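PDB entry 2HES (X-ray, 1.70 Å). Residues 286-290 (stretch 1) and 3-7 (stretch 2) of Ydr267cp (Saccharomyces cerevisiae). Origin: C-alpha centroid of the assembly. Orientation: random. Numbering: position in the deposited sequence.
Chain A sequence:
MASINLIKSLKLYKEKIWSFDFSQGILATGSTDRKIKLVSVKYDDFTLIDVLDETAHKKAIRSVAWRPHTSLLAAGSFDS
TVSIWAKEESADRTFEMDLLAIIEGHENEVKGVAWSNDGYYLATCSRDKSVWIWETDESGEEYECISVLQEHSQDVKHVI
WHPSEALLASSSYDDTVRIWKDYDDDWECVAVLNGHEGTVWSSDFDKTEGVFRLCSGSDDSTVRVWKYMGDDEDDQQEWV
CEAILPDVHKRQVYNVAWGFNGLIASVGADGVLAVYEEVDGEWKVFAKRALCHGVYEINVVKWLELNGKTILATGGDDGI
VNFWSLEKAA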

# COMPACT_ATOMS: atom_id res chain seq x y z
N PHE A 286 -7.29 15.55 -12.62
CA PHE A 286 -8.68 15.74 -12.29
C PHE A 286 -8.83 16.83 -11.20
O PHE A 286 -9.71 17.69 -11.30
CB PHE A 286 -9.28 14.39 -11.79
CG PHE A 286 -10.78 14.39 -11.63
CD1 PHE A 286 -11.63 14.42 -12.73
CD2 PHE A 286 -11.35 14.33 -10.36
CE1 PHE A 286 -13.02 14.41 -12.55
CE2 PHE A 286 -12.74 14.30 -10.18
CZ PHE A 286 -13.56 14.34 -11.27
N ALA A 287 -7.99 16.78 -10.18
CA ALA A 287 -7.98 17.75 -9.07
C ALA A 287 -6.63 17.71 -8.39
O ALA A 287 -5.94 16.70 -8.45
CB ALA A 287 -9.09 17.43 -8.05
N LYS A 288 -6.24 18.81 -7.74
CA LYS A 288 -5.05 18.81 -6.89
C LYS A 288 -5.12 19.83 -5.76
O LYS A 288 -5.86 20.80 -5.85
CB LYS A 288 -3.76 18.99 -7.69
CG LYS A 288 -3.61 20.31 -8.44
CD LYS A 288 -2.43 20.26 -9.37
CE LYS A 288 -1.15 20.74 -8.72
NZ LYS A 288 -0.32 21.54 -9.72
N ARG A 289 -4.34 19.58 -4.70
CA ARG A 289 -4.30 20.48 -3.55
C ARG A 289 -2.92 20.51 -2.92
O ARG A 289 -2.28 19.46 -2.74
CB ARG A 289 -5.39 20.08 -2.54
CG ARG A 289 -5.48 21.01 -1.34
CD ARG A 289 -6.86 20.99 -0.76
NE ARG A 289 -6.87 21.79 0.47
CZ ARG A 289 -7.97 22.28 1.04
NH1 ARG A 289 -9.16 22.08 0.50
NH2 ARG A 289 -7.86 22.98 2.16
N ALA A 290 -2.43 21.71 -2.64
CA ALA A 290 -1.11 21.92 -2.09
C ALA A 290 -1.23 22.03 -0.57
O ALA A 290 -2.30 22.31 -0.07
CB ALA A 290 -0.53 23.20 -2.66
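Stretch 2, residues 3-7: SINLI

How does the segment Ser3 to Ile7 lie on the strand that carries Ala287 and Arg289? Its backbone is extended from Ser3 to Leu6, and the strand begins at Asn5. The touching parts run in broadly the same direction, 43° apart end to end. Ala287 CA lies 5.7 Å from Ser3 CA, and Arg289 CA lies 6.5 Å from Ile4 CA. No direct hydrogen bond joins the two backbones; water 1 mediates instead, accepting from Ile4 N at 2.6 Å and donating weakly to Lys288 O at 3.3 Å.

Which side chain anchors the segment? Ile4, buried, points its CA-to-CB bond toward the strand, while those of Ser3 and Asn5 point away. With chi1 at -64° (m) and chi2 at 164° (t), its CG1 arm extends over the strand: Ile4 CG1 packs 3.8 Å from Ala287 CB, and Ile4 CD1 reaches 3.7 Å from Lys288 CA and 4.0 Å from Arg289 CB. The methyl of Ala287, its CA-to-CB bond pointing toward the segment, meets the isoleucine directly, and Lys288, whose CA-to-CB bond points away, offers it backbone.

Why is Arg289 so stretched out? Its chi1, chi2 and chi3 are all t, at -177°, 154° and 174°, and this extended chain carries the guanidinium across to the backbone of the segment. There Arg289 NH1 donates to Ile4 O at 2.7 Å, with an N-H...O angle of 148°; the carbonyl meets the guanidinium at its edge, near its plane, where the N-H bonds point. Arg289 NH1 also donates to water 2 at 2.8 Å, and that water accepts from Leu6 N at 3.2 Å, extending the link along the backbone.

What do the outward side chains do? Ser3, with chi1 at 87° (p), donates from its OG to Asn5 OD1 at 3.1 Å, a bond within the segment that spans Ile4.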

# COMPACT_ATOMS: atom_id res chain seq x y z
N SER A 3 -12.42 19.84 -7.36
CA SER A 3 -12.04 20.38 -6.00
C SER A 3 -11.84 19.31 -4.93
O SER A 3 -12.63 18.37 -4.83
CB SER A 3 -13.07 21.43 -5.52
OG SER A 3 -14.16 20.83 -4.83
N ILE A 4 -10.79 19.47 -4.12
CA ILE A 4 -10.49 18.57 -3.00
C ILE A 4 -10.80 19.30 -1.68
O ILE A 4 -10.08 20.21 -1.29
CB ILE A 4 -9.02 18.08 -2.99
CG1 ILE A 4 -8.70 17.23 -4.23
CG2 ILE A 4 -8.74 17.26 -1.74
CD1 ILE A 4 -7.21 17.04 -4.49
N ASN A 5 -11.88 18.88 -1.02
CA ASN A 5 -12.35 19.55 0.20
C ASN A 5 -12.06 18.74 1.46
O ASN A 5 -12.34 17.54 1.50
CB ASN A 5 -13.86 19.85 0.07
CG ASN A 5 -14.20 20.56 -1.24
OD1 ASN A 5 -15.09 20.15 -1.99
ND2 ASN A 5 -13.46 21.62 -1.53
N LEU A 6 -11.49 19.40 2.47
CA LEU A 6 -11.27 18.76 3.76
C LEU A 6 -12.61 18.53 4.46
O LEU A 6 -13.32 19.49 4.78
CB LEU A 6 -10.33 19.58 4.65
CG LEU A 6 -10.08 19.00 6.06
CD1 LEU A 6 -9.16 17.75 6.00
CD2 LEU A 6 -9.51 20.02 7.01
N ILE A 7 -12.95 17.27 4.70
CA ILE A 7 -14.17 17.00 5.44
C ILE A 7 -13.89 16.81 6.94
O ILE A 7 -14.71 17.23 7.77
CB ILE A 7 -15.07 15.88 4.79
CG1 ILE A 7 -14.25 14.69 4.30
CG2 ILE A 7 -15.81 16.45 3.60
CD1 ILE A 7 -14.08 13.63 5.33
O HOH W 1 -9.01 21.22 -4.80
O HOH W 2 -11.21 22.54 2.31